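Local coordinates for tRNA (guanine(26)-N(2))-dimethyltransferase (PDB 2DUL), which probably transfers two methyl groups from S-adenosyl-L-methionine to the exocyclic N2 of guanine 26 in a number of tRNAs, at residues Ile50-Leu55 with Asn122-Glu127; Leu219-Asp224 with Arg228-Leu233. All coordinates share one frame; numbering follows the deposited sequence.

In the fold
Both contacts belong to the mixed sheet of the methyltransferase fold. Interaction 1 packs strand 50-53, in the parallel part of the sheet, against helix 121-127. Interaction 2 joins strands 213-223 and 226-235, a beta hairpin at one margin of the sheet; along the chain, interaction 1 is complete before interaction 2 begins. Their centres lie about 19 Å apart, and their nearest atoms about 9 Å, so they do not touch. Strands 132-137 and 158-164 stand between strand 50-53 and the hairpin. Residues predicted to bind S-adenosyl-L-methionine lie near each contact, A121 and D120 by interaction 1 and R61 by interaction 2, which suggests that both lie near the probable cofactor site.

Interaction 1: residues Ile50-Leu55 with Asn122-Glu127; sequences IVLDAL and NRLMAE
L52 divides its two methyl groups between L124 and M125, neighbours on the helix. CD1 of L52 lies 4.1 Å from CD2 of L124, the two leucine side chains sliding past each other in opposite directions. The tighter touch is on the other branch, where CD2 of L52 comes within 3.7 Å of CG of M125 and 4.1 Å of its SD; here the side chains cross at about a right angle. With CG of L52 opposite its own backbone N (chi1 168°), the fork is carried out from the strand to present one branch to each partner. The methionine leaves the backbone with CG beside its N, runs on extended, and bends only at chi3 (-70°), so that its mid-chain CG and SD rather than its terminal methyl meet the leucine. No hydrogen bond crosses between the two segments; the contact is wholly apolar and its three side chains are buried.

Around these three side chains, W75 of strand 73-78 touches both L52 and L124, while T149 and A150 of helix 144-153 pack on M125. N122 ties the two helices together, its OD1 bonded to T149 OG1 and its ND2 to the carbonyl of E145. Within helix 121-127, A126 N donates to N122 O at 3.0 Å.

The arrangement is a beta-alpha-beta crossover: helix 121-127 links parallel strands 113-118 and 132-137, with strands 73-78 and 50-53 lying between them in the sheet, and packs on strand 50-53. This is the Rossmann-like core of class I methyltransferases, and D120 and A121, predicted to bind S-adenosyl-L-methionine, lie at the start of this helix.

Interaction 2: residues Leu219-Asp224 with Arg228-Leu233; sequences LAYYKD and RAFVKL
F230 touches L219 and Y221 on one face of the hairpin: its CD1 lies 4.1 Å from CB of L219, and its CE1 the same distance from CE2 of Y221, which meets the phenylalanine ring at its edge. R228 completes the row by laying CB over a face of the Y221 ring, 3.8 Å from the centroid, a CH-pi contact. CG of Y221 stands between its backbone N and carbonyl carbon (chi1 65°), which lifts the ring from the strand alongside the arginine, both side chains pointing the same way. On the other face A220 and A229 form a non-hydrogen-bonded pair. The flanking pairs are hydrogen-bonded: F230 N to L219 O is short at 2.7 Å, and its partner bond, L219 N to F230 O, is longer at 3.3 Å; Y221 and R228 exchange a second couple.

At the polar end a water bridges the tyrosine and the arginine, 2.7 Å from Y221 OH and accepting from R228 NE at 2.9 Å in the guanidinium plane. F230 CZ lies over one face of that guanidinium. The strongest partner of R228 is D136, a salt bridge through NH1, while NH2 comes close to the like-charged R61, predicted to bind S-adenosyl-L-methionine. The water and D136 probably hold the guanidinium's rotation, and D136 would also offset its charge beside the presumed cofactor pocket.

Interaction 1: residues Ile50-Leu55 with Asn122-Glu127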
loop_
_atom_site.group_PDB
_atom_site.type_symbol
_atom_site.label_atom_id
_atom_site.label_comp_id
_atom_site.label_asym_id
_atom_site.label_seq_id
_atom_site.Cartn_x
_atom_site.Cartn_y
_atom_site.Cartn_z
ATOM N N ILE A 50 -5.966 18.109 -5.109
ATOM C CA ILE A 50 -7.199 17.472 -5.568
ATOM C C ILE A 50 -7.093 15.966 -5.335
ATOM O O ILE A 50 -6.251 15.296 -5.932
ATOM C CB ILE A 50 -7.418 17.748 -7.064
ATOM C CG1 ILE A 50 -7.262 19.244 -7.340
ATOM C CG2 ILE A 50 -8.803 17.286 -7.488
ATOM C CD1 ILE A 50 -7.325 19.606 -8.816
ATOM N N VAL A 51 -7.957 15.430 -4.482
ATOM C CA VAL A 51 -7.890 14.011 -4.160
ATOM C C VAL A 51 -9.200 13.261 -4.357
ATOM O O VAL A 51 -10.279 13.848 -4.328
ATOM C CB VAL A 51 -7.418 13.826 -2.712
ATOM C CG1 VAL A 51 -6.102 14.580 -2.502
ATOM C CG2 VAL A 51 -8.479 14.343 -1.743
ATOM N N LEU A 52 -9.087 11.951 -4.554
ATOM C CA LEU A 52 -10.246 11.101 -4.764
ATOM C C LEU A 52 -10.293 9.880 -3.842
ATOM O O LEU A 52 -9.310 9.143 -3.710
ATOM C CB LEU A 52 -10.277 10.609 -6.220
ATOM C CG LEU A 52 -11.280 9.487 -6.525
ATOM C CD1 LEU A 52 -12.702 10.021 -6.387
ATOM C CD2 LEU A 52 -11.049 8.943 -7.935
ATOM N N ASP A 53 -11.445 9.689 -3.206
ATOM C CA ASP A 53 -11.712 8.530 -2.354
ATOM C C ASP A 53 -12.624 7.747 -3.313
ATOM O O ASP A 53 -13.838 7.952 -3.338
ATOM C CB ASP A 53 -12.464 8.967 -1.089
ATOM C CG ASP A 53 -12.916 7.793 -0.231
ATOM O OD1 ASP A 53 -12.531 6.643 -0.528
ATOM O OD2 ASP A 53 -13.657 8.026 0.748
ATOM N N ALA A 54 -12.011 6.886 -4.124
ATOM C CA ALA A 54 -12.698 6.117 -5.173
ATOM C C ALA A 54 -13.867 5.206 -4.815
ATOM O O ALA A 54 -14.847 5.139 -5.561
ATOM C CB ALA A 54 -11.661 5.320 -5.983
ATOM N N LEU A 55 -13.756 4.494 -3.700
ATOM C CA LEU A 55 -14.798 3.579 -3.234
ATOM C C LEU A 55 -14.995 3.954 -1.768
ATOM O O LEU A 55 -14.433 3.332 -0.872
ATOM C CB LEU A 55 -14.301 2.139 -3.381
ATOM C CG LEU A 55 -13.978 1.788 -4.842
ATOM C CD1 LEU A 55 -12.675 1.010 -4.928
ATOM C CD2 LEU A 55 -15.130 1.002 -5.444
ATOM N N ASN A 122 -14.873 3.419 -12.113
ATOM C CA ASN A 122 -14.250 3.466 -13.434
ATOM C C ASN A 122 -14.870 4.550 -14.311
ATOM O O ASN A 122 -14.174 5.193 -15.101
ATOM C CB ASN A 122 -14.362 2.111 -14.150
ATOM C CG ASN A 122 -13.229 1.160 -13.789
ATOM O OD1 ASN A 122 -12.083 1.579 -13.607
ATOM N ND2 ASN A 122 -13.541 -0.133 -13.704
ATOM N N ARG A 123 -16.176 4.760 -14.176
ATOM C CA ARG A 123 -16.845 5.781 -14.974
ATOM C C ARG A 123 -16.427 7.166 -14.493
ATOM O O ARG A 123 -16.122 8.045 -15.302
ATOM C CB ARG A 123 -18.365 5.619 -14.893
ATOM C CG ARG A 123 -19.136 6.560 -15.814
ATOM C CD ARG A 123 -20.586 6.111 -15.945
ATOM N NE ARG A 123 -21.394 7.022 -16.756
ATOM C CZ ARG A 123 -21.848 8.200 -16.338
ATOM N NH1 ARG A 123 -21.575 8.620 -15.111
ATOM N NH2 ARG A 123 -22.577 8.959 -17.146
ATOM N N LEU A 124 -16.400 7.361 -13.177
ATOM C CA LEU A 124 -15.988 8.654 -12.635
ATOM C C LEU A 124 -14.544 8.992 -13.028
ATOM O O LEU A 124 -14.264 10.098 -13.493
ATOM C CB LEU A 124 -16.122 8.675 -11.106
ATOM C CG LEU A 124 -15.634 9.959 -10.420
ATOM C CD1 LEU A 124 -16.354 11.179 -10.992
ATOM C CD2 LEU A 124 -15.876 9.850 -8.931
ATOM N N MET A 125 -13.628 8.044 -12.851
ATOM C CA MET A 125 -12.228 8.293 -13.191
ATOM C C MET A 125 -12.013 8.518 -14.689
ATOM O O MET A 125 -11.120 9.277 -15.086
ATOM C CB MET A 125 -11.344 7.149 -12.674
ATOM C CG MET A 125 -11.291 7.089 -11.145
ATOM S SD MET A 125 -10.064 5.936 -10.509
ATOM C CE MET A 125 -10.812 4.335 -10.970
ATOM N N ALA A 126 -12.831 7.874 -15.519
ATOM C CA ALA A 126 -12.728 8.051 -16.968
ATOM C C ALA A 126 -13.168 9.467 -17.334
ATOM O O ALA A 126 -12.673 10.058 -18.302
ATOM C CB ALA A 126 -13.601 7.030 -17.690
ATOM N N GLU A 127 -14.105 10.008 -16.561
ATOM C CA GLU A 127 -14.603 11.361 -16.792
ATOM C C GLU A 127 -13.576 12.409 -16.342
ATOM O O GLU A 127 -13.505 13.500 -16.908
ATOM C CB GLU A 127 -15.924 11.575 -16.039
ATOM C CG GLU A 127 -17.026 10.598 -16.443
ATOM C CD GLU A 127 -18.356 10.873 -15.757
ATOM O OE1 GLU A 127 -18.388 10.973 -14.511
ATOM O OE2 GLU A 127 -19.378 10.979 -16.470
#

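Interaction 2: residues Leu219-Asp224 with Arg228-Leu233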
loop_
_atom_site.group_PDB
_atom_site.type_symbol
_atom_site.label_atom_id
_atom_site.label_comp_id
_atom_site.label_asym_id
_atom_site.label_seq_id
_atom_site.Cartn_x
_atom_site.Cartn_y
_atom_site.Cartn_z
ATOM N N LEU A 219 5.832 4.439 -0.292
ATOM C CA LEU A 219 5.705 3.536 0.839
ATOM C C LEU A 219 4.816 2.364 0.464
ATOM O O LEU A 219 3.714 2.554 -0.040
ATOM C CB LEU A 219 5.087 4.267 2.034
ATOM C CG LEU A 219 4.647 3.389 3.214
ATOM C CD1 LEU A 219 5.861 2.709 3.828
ATOM C CD2 LEU A 219 3.929 4.242 4.247
ATOM N N ALA A 220 5.307 1.154 0.700
ATOM C CA ALA A 220 4.530 -0.048 0.414
ATOM C C ALA A 220 4.765 -0.970 1.594
ATOM O O ALA A 220 5.904 -1.158 2.027
ATOM C CB ALA A 220 4.993 -0.697 -0.875
ATOM N N TYR A 221 3.690 -1.546 2.119
ATOM C CA TYR A 221 3.821 -2.410 3.275
ATOM C C TYR A 221 2.692 -3.422 3.384
ATOM O O TYR A 221 1.704 -3.355 2.654
ATOM C CB TYR A 221 3.870 -1.544 4.541
ATOM C CG TYR A 221 2.593 -0.781 4.830
ATOM C CD1 TYR A 221 1.571 -1.358 5.585
ATOM C CD2 TYR A 221 2.400 0.515 4.347
ATOM C CE1 TYR A 221 0.390 -0.668 5.853
ATOM C CE2 TYR A 221 1.216 1.217 4.608
ATOM C CZ TYR A 221 0.217 0.615 5.364
ATOM O OH TYR A 221 -0.953 1.291 5.632
ATOM N N TYR A 222 2.863 -4.363 4.305
ATOM C CA TYR A 222 1.874 -5.397 4.569
ATOM C C TYR A 222 1.408 -5.218 6.011
ATOM O O TYR A 222 2.210 -4.902 6.889
ATOM C CB TYR A 222 2.491 -6.788 4.418
ATOM C CG TYR A 222 1.597 -7.890 4.933
ATOM C CD1 TYR A 222 0.549 -8.382 4.159
ATOM C CD2 TYR A 222 1.761 -8.397 6.223
ATOM C CE1 TYR A 222 -0.319 -9.348 4.655
ATOM C CE2 TYR A 222 0.896 -9.361 6.732
ATOM C CZ TYR A 222 -0.141 -9.831 5.943
ATOM O OH TYR A 222 -1.009 -10.773 6.440
ATOM N N LYS A 223 0.117 -5.422 6.251
ATOM C CA LYS A 223 -0.423 -5.293 7.597
ATOM C C LYS A 223 -1.754 -6.011 7.744
ATOM O O LYS A 223 -2.711 -5.729 7.025
ATOM C CB LYS A 223 -0.610 -3.818 7.965
ATOM C CG LYS A 223 -1.036 -3.579 9.415
ATOM C CD LYS A 223 0.093 -3.908 10.380
ATOM C CE LYS A 223 -0.235 -3.474 11.805
ATOM N NZ LYS A 223 -1.317 -4.294 12.410
ATOM N N ASP A 224 -1.796 -6.948 8.683
ATOM C CA ASP A 224 -3.002 -7.706 8.984
ATOM C C ASP A 224 -3.797 -8.137 7.755
ATOM O O ASP A 224 -4.955 -7.762 7.581
ATOM C CB ASP A 224 -3.903 -6.894 9.916
ATOM C CG ASP A 224 -4.902 -7.761 10.663
ATOM O OD1 ASP A 224 -5.830 -7.206 11.287
ATOM O OD2 ASP A 224 -4.751 -9.000 10.631
ATOM N N ARG A 228 -0.608 -2.702 0.935
ATOM C CA ARG A 228 -0.726 -1.276 0.656
ATOM C C ARG A 228 0.456 -0.754 -0.161
ATOM O O ARG A 228 1.609 -1.065 0.132
ATOM C CB ARG A 228 -0.767 -0.507 1.981
ATOM C CG ARG A 228 -2.033 0.270 2.275
ATOM C CD ARG A 228 -2.319 1.341 1.236
ATOM N NE ARG A 228 -3.154 2.406 1.787
ATOM C CZ ARG A 228 -3.949 3.189 1.063
ATOM N NH1 ARG A 228 -4.029 3.024 -0.251
ATOM N NH2 ARG A 228 -4.649 4.149 1.652
ATOM N N ALA A 229 0.170 0.063 -1.167
ATOM C CA ALA A 229 1.234 0.625 -1.988
ATOM C C ALA A 229 0.956 2.070 -2.366
ATOM O O ALA A 229 -0.081 2.380 -2.959
ATOM C CB ALA A 229 1.421 -0.210 -3.255
ATOM N N PHE A 230 1.887 2.950 -2.008
ATOM C CA PHE A 230 1.782 4.360 -2.346
ATOM C C PHE A 230 2.895 4.633 -3.352
ATOM O O PHE A 230 4.072 4.441 -3.043
ATOM C CB PHE A 230 1.994 5.254 -1.116
ATOM C CG PHE A 230 0.910 5.141 -0.082
ATOM C CD1 PHE A 230 1.092 4.363 1.056
ATOM C CD2 PHE A 230 -0.295 5.816 -0.251
ATOM C CE1 PHE A 230 0.087 4.256 2.020
ATOM C CE2 PHE A 230 -1.312 5.717 0.707
ATOM C CZ PHE A 230 -1.120 4.936 1.845
ATOM N N VAL A 231 2.528 5.068 -4.552
ATOM C CA VAL A 231 3.526 5.353 -5.572
ATOM C C VAL A 231 3.388 6.741 -6.162
ATOM O O VAL A 231 2.298 7.317 -6.200
ATOM C CB VAL A 231 3.473 4.313 -6.728
ATOM C CG1 VAL A 231 3.735 2.923 -6.179
ATOM C CG2 VAL A 231 2.131 4.367 -7.429
ATOM N N LYS A 232 4.519 7.276 -6.606
ATOM C CA LYS A 232 4.579 8.591 -7.223
ATOM C C LYS A 232 4.807 8.353 -8.710
ATOM O O LYS A 232 5.803 7.745 -9.100
ATOM C CB LYS A 232 5.752 9.395 -6.651
ATOM C CG LYS A 232 5.963 10.757 -7.314
ATOM C CD LYS A 232 4.840 11.733 -6.987
ATOM C CE LYS A 232 5.195 13.141 -7.460
ATOM N NZ LYS A 232 4.138 14.141 -7.160
ATOM N N LEU A 233 3.883 8.818 -9.537
ATOM C CA LEU A 233 4.012 8.637 -10.975
ATOM C C LEU A 233 5.108 9.550 -11.526
ATOM O O LEU A 233 5.239 10.700 -11.105
ATOM C CB LEU A 233 2.670 8.925 -11.657
ATOM C CG LEU A 233 1.534 7.994 -11.209
ATOM C CD1 LEU A 233 0.237 8.385 -11.894
ATOM C CD2 LEU A 233 1.884 6.552 -11.542
HETATM O O HOH W 1 -2.628 3.105 4.536
#